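Aminofutalosine deaminase (Helicobacter pylori, PDB 7LKK) deaminates aminofutalosine in the menaquinone pathway, a metal-dependent hydrolase of the amidohydrolase family held here with iron and the inhibitor methylthio-coformycin. Local coordinates at residues A[218-223]-A[264-269]. Sequence-based numbering, arbitrary orientation. Where two conformers were deposited one is given.
Sequences LSTHFL and DMFKDT. With FE (Fe (III) ion), chain E; MCF ((8R)-3-(5-S-methyl-5-thio-beta-D-ribofuranosyl)-3,6,7,8-tetrahydroimidazo[4,5-d][1,3]diazepin-8-ol), chain J.
Leu218 and Phe266 meet through one methyl and one ring edge: CD1 of Leu218 lies near the plane of the phenyl ring, 4.1 Å from CD1 of Phe266. With its CG anti to the carbonyl carbon (chi1 -57°), Phe266 reaches from the turn toward strand 218-222. Farther round the ring, CG2 of Thr220 approaches obliquely, 4.3 Å from CZ of Phe266. The same Leu218 methyl CD1 is also 4.4 Å from CG2 of Thr269; both Leu218 contacts are those of one of its two conformers. All four residues are buried and meet through carbon atoms alone, while the hydroxyl of Thr220 is taken up by Tyr262 and the carbonyl of Val193.

Against this packed cluster of Leu218, Thr220 and Phe266, the outer side is looser. The type I turn from Asp264 to Lys267, closed by a hydrogen bond from Lys267 N to Asp264 O (3.1 Å), leads to exposed Lys267 and Asp268, the latter salt-bridged to Lys292. On the inner side of the strand, His221 turns to the active site. Its NE2 binds the iron at 2.4 Å, together with His79, His81 and the inhibitor's O8, in a metal site that also includes Asp328. C5 of the inhibitor lies over the centre of the His221 imidazole, 3.7 Å above its plane. A hydrogen bond between ND1 of His221 and O of His194, together with the iron at NE2, holds the ring's rotation.

The contact thus lies on the outer face of a strand of the TIM-like barrel: the loop after helix 259-264 packs Phe266 against strand 218-222 before entering strand 269-275, which runs parallel to it, with helix 201-213 touching Leu218 and Met265 and helix 281-291 bordering Thr269.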
ATOM      1  N   LEU A 218       4.795 -22.991 -19.017  0.88 19.07           N
ATOM      2  CA  LEU A 218       4.341 -21.890 -19.855  0.88 19.60           C
ATOM      3  C   LEU A 218       3.760 -20.784 -18.986  0.88 19.55           C
ATOM      4  O   LEU A 218       3.289 -21.025 -17.872  0.88 20.34           O
ATOM      5  CB  LEU A 218       3.294 -22.347 -20.883  0.88 17.52           C
ATOM      6  CG  LEU A 218       3.833 -23.114 -22.093  0.88 20.43           C
ATOM      7  CD1 LEU A 218       2.724 -23.914 -22.762  0.88 19.03           C
ATOM      8  CD2 LEU A 218       4.490 -22.162 -23.083  0.88 18.33           C
ATOM      9  N   SER A 219       3.805 -19.564 -19.513  1.00 18.59           N
ATOM     10  CA  SER A 219       3.257 -18.400 -18.834  1.00 19.57           C
ATOM     11  C   SER A 219       2.740 -17.441 -19.895  1.00 19.65           C
ATOM     12  O   SER A 219       3.232 -17.429 -21.026  1.00 16.15           O
ATOM     13  CB  SER A 219       4.300 -17.716 -17.943  1.00 21.24           C
ATOM     14  OG  SER A 219       3.730 -16.642 -17.214  1.00 20.69           O
ATOM     15  N   THR A 220       1.738 -16.649 -19.528  1.00 19.71           N
ATOM     16  CA  THR A 220       1.151 -15.708 -20.471  1.00 18.20           C
ATOM     17  C   THR A 220       0.395 -14.630 -19.709  1.00 18.58           C
ATOM     18  O   THR A 220      -0.123 -14.872 -18.615  1.00 18.15           O
ATOM     19  CB  THR A 220       0.220 -16.420 -21.465  1.00 19.40           C
ATOM     20  OG1 THR A 220      -0.252 -15.485 -22.444  1.00 24.08           O
ATOM     21  CG2 THR A 220      -0.966 -17.052 -20.747  1.00 19.84           C
ATOM     22  N   HIS A 221       0.366 -13.429 -20.287  1.00 17.20           N
ATOM     23  CA  HIS A 221      -0.488 -12.353 -19.803  1.00 20.30           C
ATOM     24  C   HIS A 221      -1.865 -12.502 -20.435  1.00 22.43           C
ATOM     25  O   HIS A 221      -1.975 -12.679 -21.652  1.00 21.55           O
ATOM     26  CB  HIS A 221       0.105 -10.985 -20.141  1.00 17.37           C
ATOM     27  CG  HIS A 221       1.482 -10.770 -19.595  1.00 19.33           C
ATOM     28  ND1 HIS A 221       2.620 -10.953 -20.350  1.00 19.41           N
ATOM     29  CD2 HIS A 221       1.903 -10.385 -18.366  1.00 23.65           C
ATOM     30  CE1 HIS A 221       3.683 -10.691 -19.611  1.00 18.51           C
ATOM     31  NE2 HIS A 221       3.276 -10.343 -18.404  1.00 23.80           N
ATOM     32  N   PHE A 222      -2.914 -12.434 -19.615  1.00 18.59           N
ATOM     33  CA  PHE A 222      -4.262 -12.716 -20.097  1.00 18.27           C
ATOM     34  C   PHE A 222      -5.238 -11.677 -19.569  1.00 24.34           C
ATOM     35  O   PHE A 222      -5.365 -11.509 -18.353  1.00 17.90           O
ATOM     36  CB  PHE A 222      -4.705 -14.123 -19.681  1.00 20.84           C
ATOM     37  CG  PHE A 222      -5.984 -14.562 -20.323  1.00 21.07           C
ATOM     38  CD1 PHE A 222      -6.089 -14.636 -21.702  1.00 22.73           C
ATOM     39  CD2 PHE A 222      -7.085 -14.894 -19.551  1.00 18.18           C
ATOM     40  CE1 PHE A 222      -7.267 -15.033 -22.299  1.00 23.53           C
ATOM     41  CE2 PHE A 222      -8.267 -15.294 -20.144  1.00 18.98           C
ATOM     42  CZ  PHE A 222      -8.358 -15.364 -21.518  1.00 21.13           C
ATOM     43  N   LEU A 223      -5.928 -11.001 -20.490  1.00 21.82           N
ATOM     44  CA  LEU A 223      -7.042 -10.095 -20.195  1.00 19.92           C
ATOM     45  C   LEU A 223      -6.704  -9.145 -19.046  1.00 22.62           C
ATOM     46  O   LEU A 223      -7.377  -9.083 -18.013  1.00 19.82           O
ATOM     47  CB  LEU A 223      -8.323 -10.892 -19.924  1.00 18.70           C
ATOM     48  CG  LEU A 223      -8.764 -11.757 -21.117  1.00 20.24           C
ATOM     49  CD1 LEU A 223     -10.150 -12.353 -20.914  1.00 18.57           C
ATOM     50  CD2 LEU A 223      -8.719 -10.960 -22.413  1.00 20.85           C
ATOM     51  N   ASP A 264      -7.818 -22.072 -25.506  1.00 23.15           N
ATOM     52  CA  ASP A 264      -7.766 -23.458 -25.958  1.00 21.51           C
ATOM     53  C   ASP A 264      -6.388 -23.866 -26.463  1.00 23.82           C
ATOM     54  O   ASP A 264      -6.074 -25.061 -26.457  1.00 20.60           O
ATOM     55  CB  ASP A 264      -8.811 -23.696 -27.049  1.00 24.82           C
ATOM     56  CG  ASP A 264     -10.230 -23.623 -26.520  1.00 29.84           C
ATOM     57  OD1 ASP A 264     -10.403 -23.469 -25.291  1.00 29.79           O
ATOM     58  OD2 ASP A 264     -11.174 -23.717 -27.334  1.00 32.72           O
ATOM     59  N   MET A 265      -5.560 -22.907 -26.894  1.00 20.59           N
ATOM     60  CA  MET A 265      -4.198 -23.236 -27.308  1.00 20.65           C
ATOM     61  C   MET A 265      -3.418 -23.922 -26.195  1.00 20.13           C
ATOM     62  O   MET A 265      -2.547 -24.754 -26.471  1.00 18.21           O
ATOM     63  CB  MET A 265      -3.453 -21.975 -27.745  1.00 18.24           C
ATOM     64  CG  MET A 265      -3.898 -21.384 -29.067  1.00 21.43           C
ATOM     65  SD  MET A 265      -2.695 -20.173 -29.652  1.00 20.36           S
ATOM     66  CE  MET A 265      -2.594 -19.095 -28.224  1.00 23.82           C
ATOM     67  N   PHE A 266      -3.700 -23.575 -24.940  1.00 18.71           N
ATOM     68  CA  PHE A 266      -2.977 -24.099 -23.792  1.00 19.89           C
ATOM     69  C   PHE A 266      -3.655 -25.321 -23.182  1.00 19.93           C
ATOM     70  O   PHE A 266      -3.351 -25.680 -22.040  1.00 19.11           O
ATOM     71  CB  PHE A 266      -2.810 -23.001 -22.737  1.00 18.06           C
ATOM     72  CG  PHE A 266      -2.102 -21.776 -23.249  1.00 14.50           C
ATOM     73  CD1 PHE A 266      -0.728 -21.654 -23.126  1.00 15.06           C
ATOM     74  CD2 PHE A 266      -2.809 -20.754 -23.859  1.00 16.92           C
ATOM     75  CE1 PHE A 266      -0.072 -20.534 -23.601  1.00 16.84           C
ATOM     76  CE2 PHE A 266      -2.159 -19.630 -24.337  1.00 19.33           C
ATOM     77  CZ  PHE A 266      -0.790 -19.519 -24.205  1.00 17.21           C
ATOM     78  N   LYS A 267      -4.558 -25.960 -23.923  1.00 21.00           N
ATOM     79  CA  LYS A 267      -5.260 -27.139 -23.430  1.00 24.52           C
ATOM     80  C   LYS A 267      -4.278 -28.217 -22.990  1.00 21.22           C
ATOM     81  O   LYS A 267      -3.323 -28.535 -23.706  1.00 23.83           O
ATOM     82  CB  LYS A 267      -6.193 -27.679 -24.517  1.00 24.11           C
ATOM     83  CG  LYS A 267      -6.878 -28.985 -24.164  1.00 27.49           C
ATOM     84  CD  LYS A 267      -8.091 -29.225 -25.046  1.00 32.84           C
ATOM     85  CE  LYS A 267      -7.993 -30.553 -25.778  1.00 31.93           C
ATOM     86  NZ  LYS A 267      -7.219 -30.430 -27.046  1.00 41.97           N
ATOM     87  N   ASP A 268      -4.520 -28.774 -21.805  1.00 24.97           N
ATOM     88  CA  ASP A 268      -3.703 -29.839 -21.222  1.00 27.84           C
ATOM     89  C   ASP A 268      -2.230 -29.434 -21.145  1.00 26.90           C
ATOM     90  O   ASP A 268      -1.339 -30.102 -21.672  1.00 25.94           O
ATOM     91  CB  ASP A 268      -3.870 -31.145 -22.005  1.00 31.87           C
ATOM     92  CG  ASP A 268      -5.313 -31.606 -22.076  1.00 32.82           C
ATOM     93  OD1 ASP A 268      -5.816 -31.829 -23.196  1.00 34.45           O
ATOM     94  OD2 ASP A 268      -5.946 -31.752 -21.011  1.00 39.05           O
ATOM     95  N   THR A 269      -1.986 -28.318 -20.459  1.00 22.72           N
ATOM     96  CA  THR A 269      -0.640 -27.809 -20.240  1.00 20.59           C
ATOM     97  C   THR A 269      -0.512 -27.352 -18.792  1.00 23.72           C
ATOM     98  O   THR A 269      -1.492 -27.278 -18.050  1.00 23.13           O
ATOM     99  CB  THR A 269      -0.300 -26.642 -21.182  1.00 25.07           C
ATOM    100  OG1 THR A 269      -1.290 -25.614 -21.046  1.00 21.80           O
ATOM    101  CG2 THR A 269      -0.243 -27.104 -22.633  1.00 21.24           C
TER
HETATM  102 FE    FE E 501       4.437  -9.288 -16.631  1.00 27.30          FE
HETATM  103  O8  MCF J 506       3.153  -7.921 -17.204  1.00 30.79           O
HETATM  104  C8  MCF J 506       3.476  -6.555 -17.162  1.00 28.39           C
HETATM  105  C7  MCF J 506       2.382  -5.673 -17.754  1.00 25.65           C
HETATM  106  N6  MCF J 506       1.690  -6.357 -18.818  1.00 25.30           N
HETATM  107  C5  MCF J 506       2.452  -6.989 -19.871  1.00 26.51           C
HETATM  108  N4  MCF J 506       3.906  -7.027 -19.973  1.00 24.69           N
HETATM  109  C10 MCF J 506       5.014  -6.469 -19.159  1.00 25.35           C
HETATM  110  C9  MCF J 506       4.845  -6.248 -17.805  1.00 24.50           C
HETATM  111  N1  MCF J 506       5.984  -5.760 -17.334  1.00 26.38           N
HETATM  112  C2  MCF J 506       6.873  -5.677 -18.322  1.00 26.43           C
HETATM  113  N3  MCF J 506       6.277  -6.122 -19.432  1.00 23.54           N
HETATM  114  C1S MCF J 506       6.965  -6.166 -20.760  1.00 29.09           C
HETATM  115  C2S MCF J 506       6.699  -7.462 -21.561  1.00 28.97           C
HETATM  116  O2S MCF J 506       7.553  -8.452 -21.174  1.00 23.50           O
HETATM  117  O4S MCF J 506       6.515  -5.236 -21.516  1.00 27.92           O
HETATM  118  C4S MCF J 506       6.737  -5.750 -23.037  1.00 29.99           C
HETATM  119  C3S MCF J 506       7.001  -7.024 -22.989  1.00 29.79           C
HETATM  120  O3S MCF J 506       8.461  -7.243 -23.290  1.00 30.91           O
HETATM  121  C5S MCF J 506       5.473  -5.498 -23.841  1.00 31.10           C
HETATM  122  S5S MCF J 506       5.907  -5.205 -25.580  1.00 38.43           S
HETATM  123  C6S MCF J 506       4.439  -5.475 -26.615  1.00 34.28           C